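Local coordinates for protein salt-tolerant glutaminase (Micrococcus luteus, PDB 3AGD) that probably hydrolyses L-glutamine to L-glutamate and ammonium, as a salt-tolerant member of the glutaminase family, at residues V265-V277 with A294-D308. Numbering follows the deposited sequence.
Sequences VLGALPGRVGIGV and ACRRLSEDFRLHLMD
Arg272 is tied to the chain that follows helix 289-301 by a hydrogen bond from its guanidinium. Arg272 NH2 donates to His305 O at 2.9 Å, nearly straight (N-H...O 166°); the oxygen lies close to the guanidinium plane, while the donor stands above the plane of the carbonyl. Asp308 N reaches the same oxygen from the opposite face, within the type I turn 305-308. Arg272 NH1 and Asp308 OD1 are modelled as a salt bridge, but they stand too close together for its details to be relied on. A bend at chi3 (-66°) turns one face of the guanidinium to Leu269, whose CD2 lies over its centre. The arginine sits in a classic beta bulge, where it and Val273 both face Leu269, at the tip of the hairpin 264-269/273-278. This hairpin belongs to the antiparallel sheet of the glutaminase domain, with helix 289-301 packed on one face. A Schellman motif with Arg303 at C-prime ends that helix. Beyond it, Leu304 CB meets Leu269 CD2 at 3.7 Å and Leu306 CD1 lies 3.7 Å from Pro270 CD. Farther along the hairpin, away from its turn, Ile275 and Leu298 touch tip to tip, CD1 to CD1 at 4.0 Å, while Cys295 SG rests 3.9 Å from Val265 CG1.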
loop_
_atom_site.group_PDB
_atom_site.type_symbol
_atom_site.label_atom_id
_atom_site.label_comp_id
_atom_site.label_asym_id
_atom_site.label_seq_id
_atom_site.Cartn_x
_atom_site.Cartn_y
_atom_site.Cartn_z
ATOM N N VAL A 265 16.156 0.776 -13.649
ATOM C CA VAL A 265 15.197 0.253 -12.680
ATOM C C VAL A 265 14.011 1.208 -12.562
ATOM O O VAL A 265 14.184 2.414 -12.382
ATOM C CB VAL A 265 15.809 0.079 -11.273
ATOM C CG1 VAL A 265 14.779 -0.575 -10.345
ATOM C CG2 VAL A 265 17.067 -0.767 -11.347
ATOM N N LEU A 266 12.810 0.654 -12.665
ATOM C CA LEU A 266 11.584 1.428 -12.575
ATOM C C LEU A 266 10.924 1.177 -11.220
ATOM O O LEU A 266 10.799 0.034 -10.782
ATOM C CB LEU A 266 10.648 1.017 -13.716
ATOM C CG LEU A 266 9.270 1.657 -13.952
ATOM C CD1 LEU A 266 8.191 0.778 -13.385
ATOM C CD2 LEU A 266 9.223 3.057 -13.373
ATOM N N GLY A 267 10.522 2.254 -10.554
ATOM C CA GLY A 267 9.870 2.134 -9.265
ATOM C C GLY A 267 8.583 2.937 -9.271
ATOM O O GLY A 267 8.503 3.986 -9.913
ATOM N N ALA A 268 7.571 2.444 -8.566
ATOM C CA ALA A 268 6.293 3.136 -8.497
ATOM C C ALA A 268 5.637 2.849 -7.152
ATOM O O ALA A 268 5.060 1.782 -6.945
ATOM C CB ALA A 268 5.389 2.685 -9.635
ATOM N N LEU A 269 5.744 3.811 -6.241
ATOM C CA LEU A 269 5.179 3.687 -4.902
ATOM C C LEU A 269 3.890 4.502 -4.844
ATOM O O LEU A 269 3.919 5.735 -4.790
ATOM C CB LEU A 269 6.186 4.198 -3.868
ATOM C CG LEU A 269 5.747 4.097 -2.405
ATOM C CD1 LEU A 269 5.419 2.646 -2.079
ATOM C CD2 LEU A 269 6.841 4.622 -1.490
ATOM N N PRO A 270 2.736 3.818 -4.845
ATOM C CA PRO A 270 1.424 4.466 -4.806
ATOM C C PRO A 270 1.275 5.673 -3.895
ATOM O O PRO A 270 1.587 5.620 -2.706
ATOM C CB PRO A 270 0.491 3.325 -4.413
ATOM C CG PRO A 270 1.125 2.155 -5.102
ATOM C CD PRO A 270 2.593 2.352 -4.774
ATOM N N GLY A 271 0.778 6.762 -4.475
ATOM C CA GLY A 271 0.546 7.974 -3.717
ATOM C C GLY A 271 1.762 8.786 -3.331
ATOM O O GLY A 271 1.618 9.857 -2.741
ATOM N N ARG A 272 2.963 8.319 -3.652
ATOM C CA ARG A 272 4.119 9.107 -3.267
ATOM C C ARG A 272 5.231 9.376 -4.259
ATOM O O ARG A 272 5.704 10.506 -4.332
ATOM C CB ARG A 272 4.691 8.551 -1.969
ATOM C CG ARG A 272 3.794 8.920 -0.800
ATOM C CD ARG A 272 4.038 8.055 0.376
ATOM N NE ARG A 272 3.654 6.672 0.130
ATOM C CZ ARG A 272 4.043 5.679 0.917
ATOM N NH1 ARG A 272 4.812 5.958 1.960
ATOM N NH2 ARG A 272 3.670 4.429 0.671
ATOM N N VAL A 273 5.647 8.388 -5.044
ATOM C CA VAL A 273 6.743 8.667 -5.957
ATOM C C VAL A 273 6.957 7.685 -7.108
ATOM O O VAL A 273 6.659 6.497 -7.001
ATOM C CB VAL A 273 8.058 8.785 -5.141
ATOM C CG1 VAL A 273 8.534 7.400 -4.724
ATOM C CG2 VAL A 273 9.115 9.540 -5.928
ATOM N N GLY A 274 7.455 8.218 -8.219
ATOM C CA GLY A 274 7.780 7.412 -9.381
ATOM C C GLY A 274 9.299 7.390 -9.353
ATOM O O GLY A 274 9.919 8.436 -9.149
ATOM N N ILE A 275 9.910 6.225 -9.530
ATOM C CA ILE A 275 11.368 6.136 -9.472
ATOM C C ILE A 275 12.029 5.593 -10.734
ATOM O O ILE A 275 11.562 4.627 -11.335
ATOM C CB ILE A 275 11.811 5.248 -8.294
ATOM C CG1 ILE A 275 11.321 5.853 -6.980
ATOM C CG2 ILE A 275 13.329 5.081 -8.297
ATOM C CD1 ILE A 275 11.378 4.885 -5.809
ATOM N N GLY A 276 13.128 6.228 -11.118
ATOM C CA GLY A 276 13.876 5.796 -12.279
ATOM C C GLY A 276 15.333 5.766 -11.867
ATOM O O GLY A 276 15.840 6.751 -11.340
ATOM N N VAL A 277 16.001 4.634 -12.058
ATOM C CA VAL A 277 17.416 4.531 -11.715
ATOM C C VAL A 277 18.158 3.911 -12.892
ATOM O O VAL A 277 17.616 3.067 -13.609
ATOM C CB VAL A 277 17.667 3.641 -10.474
ATOM C CG1 VAL A 277 19.115 3.816 -10.009
ATOM C CG2 VAL A 277 16.711 3.992 -9.360
ATOM N N ALA A 294 20.190 1.329 -4.803
ATOM C CA ALA A 294 19.673 2.681 -4.626
ATOM C C ALA A 294 18.221 2.631 -4.144
ATOM O O ALA A 294 17.805 3.454 -3.330
ATOM C CB ALA A 294 19.769 3.460 -5.942
ATOM N N CYS A 295 17.449 1.667 -4.642
ATOM C CA CYS A 295 16.056 1.537 -4.221
ATOM C C CYS A 295 15.974 1.119 -2.747
ATOM O O CYS A 295 15.093 1.579 -2.014
ATOM C CB CYS A 295 15.319 0.525 -5.104
ATOM S SG CYS A 295 14.984 1.124 -6.790
ATOM N N ARG A 296 16.892 0.256 -2.314
ATOM C CA ARG A 296 16.920 -0.185 -0.920
ATOM C C ARG A 296 17.235 1.011 -0.023
ATOM O O ARG A 296 16.640 1.171 1.041
ATOM C CB ARG A 296 17.979 -1.277 -0.715
ATOM C CG ARG A 296 17.672 -2.601 -1.419
ATOM C CD ARG A 296 18.753 -3.631 -1.121
ATOM N NE ARG A 296 18.625 -4.854 -1.915
ATOM C CZ ARG A 296 17.726 -5.813 -1.702
ATOM N NH1 ARG A 296 16.849 -5.713 -0.711
ATOM N NH2 ARG A 296 17.717 -6.886 -2.480
ATOM N N ARG A 297 18.165 1.858 -0.462
ATOM C CA ARG A 297 18.535 3.041 0.309
ATOM C C ARG A 297 17.412 4.081 0.330
ATOM O O ARG A 297 17.192 4.735 1.347
ATOM C CB ARG A 297 19.820 3.666 -0.250
ATOM C CG ARG A 297 21.102 2.971 0.199
ATOM C CD ARG A 297 21.358 3.192 1.694
ATOM N NE ARG A 297 21.747 4.569 2.012
ATOM C CZ ARG A 297 22.982 5.051 1.885
ATOM N NH1 ARG A 297 23.962 4.272 1.447
ATOM N NH2 ARG A 297 23.240 6.318 2.191
ATOM N N LEU A 298 16.705 4.242 -0.786
ATOM C CA LEU A 298 15.608 5.205 -0.832
ATOM C C LEU A 298 14.532 4.787 0.165
ATOM O O LEU A 298 13.978 5.615 0.885
ATOM C CB LEU A 298 15.005 5.275 -2.236
ATOM C CG LEU A 298 15.817 5.985 -3.320
ATOM C CD1 LEU A 298 15.099 5.866 -4.655
ATOM C CD2 LEU A 298 15.999 7.444 -2.947
ATOM N N SER A 299 14.247 3.489 0.200
ATOM C CA SER A 299 13.248 2.946 1.111
ATOM C C SER A 299 13.659 3.146 2.571
ATOM O O SER A 299 12.849 3.575 3.400
ATOM C CB SER A 299 13.039 1.453 0.835
ATOM O OG SER A 299 12.325 0.834 1.895
ATOM N N GLU A 300 14.915 2.842 2.885
ATOM C CA GLU A 300 15.400 2.987 4.252
ATOM C C GLU A 300 15.634 4.424 4.717
ATOM O O GLU A 300 15.217 4.793 5.814
ATOM C CB GLU A 300 16.690 2.191 4.458
ATOM C CG GLU A 300 17.251 2.347 5.865
ATOM C CD GLU A 300 18.468 1.485 6.117
ATOM O OE1 GLU A 300 19.436 1.571 5.329
ATOM O OE2 GLU A 300 18.458 0.725 7.113
ATOM N N ASP A 301 16.303 5.227 3.895
ATOM C CA ASP A 301 16.599 6.608 4.263
ATOM C C ASP A 301 15.368 7.494 4.388
ATOM O O ASP A 301 15.304 8.357 5.259
ATOM C CB ASP A 301 17.562 7.235 3.252
ATOM C CG ASP A 301 18.920 6.579 3.266
ATOM O OD1 ASP A 301 19.264 5.978 4.305
ATOM O OD2 ASP A 301 19.648 6.676 2.252
ATOM N N PHE A 302 14.397 7.288 3.511
ATOM C CA PHE A 302 13.181 8.083 3.530
ATOM C C PHE A 302 12.031 7.339 4.200
ATOM O O PHE A 302 10.914 7.854 4.286
ATOM C CB PHE A 302 12.799 8.461 2.095
ATOM C CG PHE A 302 13.716 9.478 1.467
ATOM C CD1 PHE A 302 14.005 9.426 0.105
ATOM C CD2 PHE A 302 14.253 10.516 2.226
ATOM C CE1 PHE A 302 14.815 10.397 -0.495
ATOM C CE2 PHE A 302 15.066 11.495 1.635
ATOM C CZ PHE A 302 15.344 11.433 0.274
ATOM N N ARG A 303 12.316 6.136 4.689
ATOM C CA ARG A 303 11.308 5.297 5.331
ATOM C C ARG A 303 10.059 5.197 4.461
ATOM O O ARG A 303 8.940 5.464 4.905
ATOM C CB ARG A 303 10.958 5.844 6.715
ATOM C CG ARG A 303 12.140 5.836 7.669
ATOM C CD ARG A 303 12.605 4.416 7.966
ATOM N NE ARG A 303 13.929 4.392 8.584
ATOM C CZ ARG A 303 14.425 3.354 9.252
ATOM N NH1 ARG A 303 15.642 3.419 9.779
ATOM N NH2 ARG A 303 13.699 2.256 9.409
ATOM N N LEU A 304 10.280 4.818 3.207
ATOM C CA LEU A 304 9.213 4.647 2.236
ATOM C C LEU A 304 8.865 3.159 2.184
ATOM O O LEU A 304 9.748 2.303 2.261
ATOM C CB LEU A 304 9.672 5.134 0.859
ATOM C CG LEU A 304 9.815 6.653 0.716
ATOM C CD1 LEU A 304 10.471 7.006 -0.607
ATOM C CD2 LEU A 304 8.435 7.292 0.802
ATOM N N HIS A 305 7.581 2.852 2.061
ATOM C CA HIS A 305 7.153 1.469 2.018
ATOM C C HIS A 305 5.680 1.397 1.665
ATOM O O HIS A 305 4.886 2.216 2.113
ATOM C CB HIS A 305 7.389 0.811 3.379
ATOM C CG HIS A 305 7.371 -0.685 3.337
ATOM N ND1 HIS A 305 6.233 -1.407 3.060
ATOM C CD2 HIS A 305 8.363 -1.592 3.506
ATOM C CE1 HIS A 305 6.523 -2.697 3.057
ATOM N NE2 HIS A 305 7.809 -2.837 3.325
ATOM N N LEU A 306 5.327 0.404 0.862
ATOM C CA LEU A 306 3.954 0.204 0.429
ATOM C C LEU A 306 2.985 0.040 1.599
ATOM O O LEU A 306 1.795 0.301 1.462
ATOM C CB LEU A 306 3.880 -1.040 -0.463
ATOM C CG LEU A 306 2.539 -1.341 -1.129
ATOM C CD1 LEU A 306 2.214 -0.243 -2.136
ATOM C CD2 LEU A 306 2.604 -2.692 -1.824
ATOM N N MET A 307 3.500 -0.383 2.750
ATOM C CA MET A 307 2.663 -0.620 3.922
ATOM C C MET A 307 2.477 0.525 4.917
ATOM O O MET A 307 1.862 0.326 5.967
ATOM C CB MET A 307 3.186 -1.842 4.691
ATOM C CG MET A 307 3.286 -3.118 3.874
ATOM S SD MET A 307 1.704 -3.634 3.201
ATOM C CE MET A 307 2.219 -4.544 1.770
ATOM N N ASP A 308 2.992 1.716 4.638
ATOM C CA ASP A 308 2.782 2.776 5.623
ATOM C C ASP A 308 1.409 3.412 5.515
ATOM O O ASP A 308 0.815 3.470 4.437
ATOM C CB ASP A 308 3.876 3.836 5.549
ATOM C CG ASP A 308 4.176 4.267 4.151
ATOM O OD1 ASP A 308 5.333 4.685 3.896
ATOM O OD2 ASP A 308 3.254 4.192 3.313
#